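Local coordinates for putative fimbrium tip subunit Fim1C (Bacteroides ovatus, PDB 4EPS), which probably forms part of the tip of a fimbrium, a filamentous cell-surface appendage that mediates adhesion and biofilm formation, at residues Lys165-Ala176 against Val257-Leu268. Sequence-based numbering, arbitrary orientation. Where two conformers were deposited one is given.
Sequences KLPSTRYIFTDA and VDGGYKEVTHHL. With SO4 (sulfate ion), chain F.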
ATOM      1  N   LYS A 165      21.891   3.464  18.808  1.00 21.17           N
ATOM      2  CA  LYS A 165      20.673   3.077  18.093  1.00 20.46           C
ATOM      3  C   LYS A 165      21.046   2.771  16.639  1.00 23.44           C
ATOM      4  O   LYS A 165      21.277   3.694  15.851  1.00 23.02           O
ATOM      5  CB  LYS A 165      19.614   4.208  18.177  1.00 22.31           C
ATOM      6  CG  LYS A 165      18.261   3.833  17.561  1.00 27.52           C
ATOM      7  CD  LYS A 165      17.536   2.835  18.426  1.00 33.47           C
ATOM      8  CE  LYS A 165      16.134   2.598  17.929  1.00 41.93           C
ATOM      9  NZ  LYS A 165      15.555   1.436  18.629  1.00 41.25           N
ATOM     10  N   LEU A 166      21.120   1.477  16.283  1.00 20.93           N
ATOM     11  CA  LEU A 166      21.450   1.106  14.909  1.00 21.00           C
ATOM     12  C   LEU A 166      20.187   1.246  14.005  1.00 23.14           C
ATOM     13  O   LEU A 166      19.074   1.306  14.527  1.00 22.40           O
ATOM     14  CB  LEU A 166      22.023  -0.317  14.845  1.00 21.16           C
ATOM     15  CG  LEU A 166      23.361  -0.546  15.598  1.00 25.56           C
ATOM     16  CD1 LEU A 166      23.756  -2.022  15.495  1.00 25.97           C
ATOM     17  CD2 LEU A 166      24.465   0.379  15.079  1.00 25.60           C
ATOM     18  N   PRO A 167      20.331   1.328  12.671  1.00 23.09           N
ATOM     19  CA  PRO A 167      19.127   1.418  11.832  1.00 23.23           C
ATOM     20  C   PRO A 167      18.269   0.148  11.939  1.00 26.04           C
ATOM     21  O   PRO A 167      18.775  -0.962  12.117  1.00 24.79           O
ATOM     22  CB  PRO A 167      19.676   1.577  10.407  1.00 25.40           C
ATOM     23  CG  PRO A 167      21.071   1.131  10.457  1.00 28.43           C
ATOM     24  CD  PRO A 167      21.572   1.324  11.850  1.00 23.71           C
ATOM     25  N   SER A 168      16.953   0.335  11.930  1.00 23.36           N
ATOM     26  CA  SER A 168      15.996  -0.774  11.958  1.00 22.60           C
ATOM     27  C   SER A 168      14.789  -0.365  11.130  1.00 25.46           C
ATOM     28  O   SER A 168      14.565   0.829  10.923  1.00 22.97           O
ATOM     29  CB  SER A 168      15.607  -1.168  13.380  1.00 24.77           C
ATOM     30  OG  SER A 168      14.979  -0.117  14.099  1.00 27.47           O
ATOM     31  N   THR A 169      14.046  -1.343  10.608  1.00 22.76           N
ATOM     32  CA  THR A 169      12.904  -1.027   9.753  1.00 21.66           C
ATOM     33  C   THR A 169      11.686  -1.847  10.127  1.00 23.49           C
ATOM     34  O   THR A 169      11.703  -3.067  10.019  1.00 23.49           O
ATOM     35  CB  THR A 169      13.248  -1.273   8.275  1.00 25.58           C
ATOM     36  OG1 THR A 169      14.403  -0.528   7.939  1.00 25.78           O
ATOM     37  CG2 THR A 169      12.070  -0.871   7.309  1.00 22.27           C
ATOM     38  N   ARG A 170      10.631  -1.176  10.557  1.00 19.74           N
ATOM     39  CA  ARG A 170       9.380  -1.878  10.779  1.00 20.14           C
ATOM     40  C   ARG A 170       8.710  -2.075   9.408  1.00 24.93           C
ATOM     41  O   ARG A 170       8.633  -1.132   8.617  1.00 23.69           O
ATOM     42  CB  ARG A 170       8.465  -1.107  11.735  1.00 23.69           C
ATOM     43  CG  ARG A 170       7.058  -1.697  11.763  1.00 27.77           C
ATOM     44  CD  ARG A 170       6.099  -0.852  12.527  1.00 29.42           C
ATOM     45  NE  ARG A 170       4.829  -1.563  12.694  1.00 28.45           N
ATOM     46  CZ  ARG A 170       3.755  -1.023  13.256  1.00 43.21           C
ATOM     47  NH1 ARG A 170       3.780   0.237  13.673  1.00 32.67           N
ATOM     48  NH2 ARG A 170       2.641  -1.730  13.383  1.00 37.87           N
ATOM     49  N   TYR A 171       8.259  -3.298   9.125  1.00 23.53           N
ATOM     50  CA  TYR A 171       7.484  -3.581   7.920  1.00 22.00           C
ATOM     51  C   TYR A 171       6.032  -3.724   8.300  1.00 23.87           C
ATOM     52  O   TYR A 171       5.697  -4.531   9.163  1.00 25.79           O
ATOM     53  CB  TYR A 171       7.954  -4.876   7.218  1.00 23.08           C
ATOM     54  CG  TYR A 171       9.218  -4.709   6.418  1.00 23.26           C
ATOM     55  CD1 TYR A 171      10.462  -4.669   7.043  1.00 23.62           C
ATOM     56  CD2 TYR A 171       9.176  -4.570   5.032  1.00 23.19           C
ATOM     57  CE1 TYR A 171      11.631  -4.476   6.315  1.00 23.54           C
ATOM     58  CE2 TYR A 171      10.344  -4.387   4.291  1.00 23.61           C
ATOM     59  CZ  TYR A 171      11.571  -4.356   4.942  1.00 29.42           C
ATOM     60  OH  TYR A 171      12.741  -4.161   4.260  1.00 29.97           O
ATOM     61  N   ILE A 172       5.174  -2.924   7.695  1.00 21.23           N
ATOM     62  CA  ILE A 172       3.725  -3.107   7.825  1.00 21.96           C
ATOM     63  C   ILE A 172       3.358  -3.909   6.563  1.00 22.59           C
ATOM     64  O   ILE A 172       3.294  -3.344   5.473  1.00 21.79           O
ATOM     65  CB  ILE A 172       2.965  -1.769   7.965  1.00 24.87           C
ATOM     66  CG1 ILE A 172       3.391  -1.024   9.276  1.00 26.66           C
ATOM     67  CG2 ILE A 172       1.434  -1.981   7.899  1.00 23.65           C
ATOM     68  CD1 ILE A 172       3.210   0.513   9.222  1.00 38.25           C
ATOM     69  N   PHE A 173       3.200  -5.218   6.707  1.00 19.68           N
ATOM     70  CA  PHE A 173       2.865  -6.069   5.561  1.00 17.92           C
ATOM     71  C   PHE A 173       1.397  -5.942   5.236  1.00 21.79           C
ATOM     72  O   PHE A 173       0.551  -5.974   6.144  1.00 22.27           O
ATOM     73  CB  PHE A 173       3.226  -7.525   5.841  1.00 18.66           C
ATOM     74  CG  PHE A 173       4.717  -7.750   5.923  1.00 18.47           C
ATOM     75  CD1 PHE A 173       5.552  -7.373   4.878  1.00 19.23           C
ATOM     76  CD2 PHE A 173       5.282  -8.357   7.041  1.00 19.76           C
ATOM     77  CE1 PHE A 173       6.925  -7.604   4.947  1.00 20.20           C
ATOM     78  CE2 PHE A 173       6.654  -8.624   7.093  1.00 21.70           C
ATOM     79  CZ  PHE A 173       7.459  -8.253   6.049  1.00 19.78           C
ATOM     80  N   THR A 174       1.097  -5.743   3.937  1.00 19.68           N
ATOM     81  CA  THR A 174      -0.270  -5.549   3.472  1.00 19.34           C
ATOM     82  C   THR A 174      -0.624  -6.502   2.341  1.00 21.95           C
ATOM     83  O   THR A 174       0.244  -7.170   1.793  1.00 19.95           O
ATOM     84  CB  THR A 174      -0.467  -4.100   2.956  1.00 23.66           C
ATOM     85  OG1 THR A 174       0.243  -3.950   1.718  1.00 25.52           O
ATOM     86  CG2 THR A 174      -0.082  -3.019   3.985  1.00 25.23           C
ATOM     87  N   ASP A 175      -1.909  -6.530   1.988  1.00 18.50           N
ATOM     88  CA  ASP A 175      -2.399  -7.231   0.814  1.00 19.27           C
ATOM     89  C   ASP A 175      -2.264  -6.211  -0.331  1.00 22.17           C
ATOM     90  O   ASP A 175      -1.752  -5.098  -0.103  1.00 21.08           O
ATOM     91  CB  ASP A 175      -3.862  -7.726   1.024  1.00 21.00           C
ATOM     92  CG  ASP A 175      -4.947  -6.659   1.157  1.00 27.07           C
ATOM     93  OD1 ASP A 175      -4.629  -5.438   1.019  1.00 24.18           O
ATOM     94  OD2 ASP A 175      -6.112  -7.028   1.450  1.00 31.26           O
ATOM     95  N   ALA A 176      -2.745  -6.555  -1.527  1.00 21.03           N
ATOM     96  CA  ALA A 176      -2.640  -5.686  -2.707  1.00 21.27           C
ATOM     97  C   ALA A 176      -3.432  -4.396  -2.573  1.00 26.75           C
ATOM     98  O   ALA A 176      -3.115  -3.420  -3.257  1.00 26.24           O
ATOM     99  CB  ALA A 176      -3.119  -6.452  -3.945  1.00 21.49           C
ATOM    100  N   VAL A 257      22.489   5.898  14.484  1.00 21.44           N
ATOM    101  CA  VAL A 257      23.250   5.517  13.299  1.00 21.02           C
ATOM    102  C   VAL A 257      22.317   5.375  12.097  1.00 25.34           C
ATOM    103  O   VAL A 257      21.334   4.641  12.154  1.00 24.43           O
ATOM    104  CB  VAL A 257      24.050   4.205  13.558  1.00 23.82           C
ATOM    105  CG1 VAL A 257      24.830   3.765  12.307  1.00 23.82           C
ATOM    106  CG2 VAL A 257      24.990   4.366  14.774  1.00 23.18           C
ATOM    107  N   ASP A 258      22.656   6.068  11.011  1.00 24.73           N
ATOM    108  CA  ASP A 258      21.932   6.023   9.732  1.00 25.94           C
ATOM    109  C   ASP A 258      20.379   6.095   9.902  1.00 28.15           C
ATOM    110  O   ASP A 258      19.649   5.293   9.331  1.00 27.99           O
ATOM    111  CB  ASP A 258      22.346   4.762   8.922  1.00 28.17           C
ATOM    112  CG  ASP A 258      21.877   4.796   7.455  1.00 40.08           C
ATOM    113  OD1 ASP A 258      21.780   5.907   6.885  1.00 41.68           O
ATOM    114  OD2 ASP A 258      21.554   3.722   6.912  1.00 40.44           O
ATOM    115  N   GLY A 259      19.908   7.066  10.679  1.00 26.37           N
ATOM    116  CA  GLY A 259      18.479   7.310  10.844  1.00 26.93           C
ATOM    117  C   GLY A 259      17.743   6.519  11.898  1.00 28.59           C
ATOM    118  O   GLY A 259      16.601   6.853  12.213  1.00 29.04           O
ATOM    119  N   GLY A 260      18.386   5.504  12.462  1.00 23.84           N
ATOM    120  CA  GLY A 260      17.771   4.701  13.504  1.00 22.78           C
ATOM    121  C   GLY A 260      16.511   4.005  13.009  1.00 26.06           C
ATOM    122  O   GLY A 260      16.481   3.481  11.892  1.00 25.43           O
ATOM    123  N   TYR A 261      15.460   4.031  13.819  1.00 23.16           N
ATOM    124  CA  TYR A 261      14.209   3.328  13.495  1.00 23.14           C
ATOM    125  C   TYR A 261      13.387   4.031  12.410  1.00 26.62           C
ATOM    126  O   TYR A 261      13.169   5.250  12.458  1.00 23.60           O
ATOM    127  CB  TYR A 261      13.373   3.189  14.767  1.00 25.27           C
ATOM    128  CG  TYR A 261      11.995   2.588  14.576  1.00 27.55           C
ATOM    129  CD1 TYR A 261      11.817   1.209  14.515  1.00 28.60           C
ATOM    130  CD2 TYR A 261      10.862   3.401  14.506  1.00 28.54           C
ATOM    131  CE1 TYR A 261      10.544   0.649  14.400  1.00 28.29           C
ATOM    132  CE2 TYR A 261       9.585   2.852  14.395  1.00 29.85           C
ATOM    133  CZ  TYR A 261       9.430   1.477  14.388  1.00 32.89           C
ATOM    134  OH  TYR A 261       8.174   0.945  14.321  1.00 30.74           O
ATOM    135  N   LYS A 262      12.874   3.245  11.446  1.00 22.03           N
ATOM    136  CA  LYS A 262      11.986   3.823  10.433  1.00 21.71           C
ATOM    137  C   LYS A 262      10.892   2.796  10.115  1.00 25.45           C
ATOM    138  O   LYS A 262      11.040   1.623  10.476  1.00 23.20           O
ATOM    139  CB  LYS A 262      12.742   4.272   9.167  1.00 24.86           C
ATOM    140  CG  LYS A 262      13.134   3.127   8.224  1.00 27.92           C
ATOM    141  CD  LYS A 262      13.862   3.671   6.996  1.00 42.41           C
ATOM    142  CE  LYS A 262      13.884   2.690   5.844  1.00 51.65           C
ATOM    143  NZ  LYS A 262      14.714   1.490   6.142  1.00 53.35           N
ATOM    144  N   GLU A 263       9.796   3.237   9.466  1.00 23.77           N
ATOM    145  CA  GLU A 263       8.695   2.322   9.123  1.00 23.92           C
ATOM    146  C   GLU A 263       8.412   2.353   7.637  1.00 26.94           C
ATOM    147  O   GLU A 263       8.471   3.422   7.013  1.00 26.85           O
ATOM    148  CB  GLU A 263       7.398   2.714   9.875  1.00 26.32           C
ATOM    149  CG  GLU A 263       7.503   2.768  11.396  1.00 37.82           C
ATOM    150  CD  GLU A 263       6.177   2.837  12.143  1.00 58.81           C
ATOM    151  OE1 GLU A 263       5.136   3.090  11.493  1.00 48.97           O
ATOM    152  OE2 GLU A 263       6.171   2.564  13.368  1.00 47.89           O
ATOM    153  N   VAL A 264       8.112   1.181   7.057  1.00 23.02           N
ATOM    154  CA  VAL A 264       7.738   1.074   5.648  1.00 22.22           C
ATOM    155  C   VAL A 264       6.498   0.180   5.508  1.00 23.65           C
ATOM    156  O   VAL A 264       6.163  -0.581   6.408  1.00 21.92           O
ATOM    157  CB  VAL A 264       8.884   0.533   4.719  1.00 25.05           C
ATOM    158  CG1 VAL A 264      10.154   1.394   4.782  1.00 25.80           C
ATOM    159  CG2 VAL A 264       9.201  -0.939   5.003  1.00 23.85           C
ATOM    160  N   THR A 265       5.859   0.254   4.354  1.00 20.51           N
ATOM    161  CA  THR A 265       4.750  -0.657   4.060  0.60 20.01           C
ATOM    162  C   THR A 265       5.166  -1.528   2.892  1.00 22.12           C
ATOM    163  O   THR A 265       5.934  -1.101   2.034  1.00 22.61           O
ATOM    164  CB  THR A 265       3.404   0.041   3.797  0.60 28.19           C
ATOM    165  OG1 THR A 265       3.521   0.900   2.663  0.60 26.04           O
ATOM    166  CG2 THR A 265       2.855   0.762   5.023  0.60 24.96           C
ATOM    167  N   HIS A 266       4.665  -2.760   2.864  1.00 19.13           N
ATOM    168  CA  HIS A 266       5.062  -3.662   1.797  1.00 18.65           C
ATOM    169  C   HIS A 266       3.972  -4.668   1.492  1.00 20.36           C
ATOM    170  O   HIS A 266       3.510  -5.372   2.390  1.00 18.74           O
ATOM    171  CB  HIS A 266       6.382  -4.404   2.164  1.00 18.23           C
ATOM    172  CG  HIS A 266       6.815  -5.391   1.111  1.00 20.84           C
ATOM    173  ND1 HIS A 266       7.385  -4.966  -0.090  1.00 22.86           N
ATOM    174  CD2 HIS A 266       6.680  -6.742   1.083  1.00 22.84           C
ATOM    175  CE1 HIS A 266       7.592  -6.072  -0.809  1.00 22.74           C
ATOM    176  NE2 HIS A 266       7.179  -7.169  -0.152  1.00 22.95           N
ATOM    177  N   HIS A 267       3.614  -4.781   0.216  1.00 17.86           N
ATOM    178  CA  HIS A 267       2.671  -5.823  -0.249  1.00 17.13           C
ATOM    179  C   HIS A 267       3.393  -7.169  -0.222  1.00 20.28           C
ATOM    180  O   HIS A 267       4.233  -7.442  -1.086  1.00 19.27           O
ATOM    181  CB  HIS A 267       2.131  -5.517  -1.658  1.00 17.87           C
ATOM    182  CG  HIS A 267       1.222  -6.603  -2.207  1.00 19.52           C
ATOM    183  ND1 HIS A 267       0.962  -6.696  -3.561  1.00 20.53           N
ATOM    184  CD2 HIS A 267       0.503  -7.559  -1.556  1.00 19.58           C
ATOM    185  CE1 HIS A 267       0.128  -7.728  -3.707  1.00 20.21           C
ATOM    186  NE2 HIS A 267      -0.172  -8.284  -2.532  1.00 20.06           N
ATOM    187  N   LEU A 268       3.104  -7.985   0.798  1.00 18.37           N
ATOM    188  CA  LEU A 268       3.814  -9.260   0.983  1.00 17.82           C
ATOM    189  C   LEU A 268       3.266 -10.316   0.005  1.00 19.42           C
ATOM    190  O   LEU A 268       2.080 -10.628   0.014  1.00 18.70           O
ATOM    191  CB  LEU A 268       3.693  -9.732   2.458  1.00 17.70           C
ATOM    192  CG  LEU A 268       4.457 -11.016   2.863  1.00 21.04           C
ATOM    193  CD1 LEU A 268       6.002 -10.854   2.661  1.00 20.02           C
ATOM    194  CD2 LEU A 268       4.163 -11.368   4.340  1.00 21.15           C
TER
HETATM  195  S   SO4 F 605      -3.183 -10.283  -2.789  1.00 33.93           S
HETATM  196  O1  SO4 F 605      -1.961 -10.329  -3.584  1.00 33.21           O
HETATM  197  O2  SO4 F 605      -4.249  -9.805  -3.651  1.00 36.31           O
HETATM  198  O3  SO4 F 605      -3.482 -11.636  -2.348  1.00 30.79           O
HETATM  199  O4  SO4 F 605      -3.087  -9.392  -1.690  1.00 35.80           O
HETATM  200  O   HOH W   1      -0.431 -10.185   0.739  1.00 35.97           O
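R170 lies beside Y261 and E263 on one face of a parallel strand pair, 168-174 with 261-267. Followed outward, its CB meets the Y261 hydroxyl, OH, at 3.3 Å; CG and CD continue past that same oxygen, and CD also comes close to E263 OE2. The chain is extended from CG to NE, with CG anti to the backbone N (chi1 169°), which carries the guanidinium alongside the glutamate. There NH1 makes a weak, 3.4 Å salt bridge to E263 OE2, the guanidinium nearly perpendicular to the carboxylate, while I172 CG1 covers one guanidinium face; NH2 makes a long, weak ion pair with E183. Y261 OH donates to E263 OE2 at 2.7 Å, so tyrosine and arginine share one acceptor. Arginine suits this place: its aliphatic part packs on the exposed tyrosine while its charged end reaches the carboxylate.

The two backbones alternate bonds: R170 N to K262 O, then V264 N to R170 O at 2.8 Å. On the face of T169, Y171 and F173, K262 NZ donates to T169 OG1 at 2.7 Å. V264 CG2 and L268 CD2, methyls of branched side chains, make CH-pi contacts over the Y171 and F173 rings. At the far end H267 NE2 and A176 N hold a sulfate, probably from the crystallisation liquor, with S282 and N284 of the second subunit; H267 ND1 is hydrogen-bonded to H267 ND1 of that subunit.

Before strand 261-267, a type I' turn, V257 to G260, passes through D258 and G259, both with positive phi; at G259 a side chain would hit the preceding carbonyl O. Strand 187-190 flanks 168-174 antiparallel on its other edge, consistent with the fimbrillin-like, transthyretin-clan β-fold.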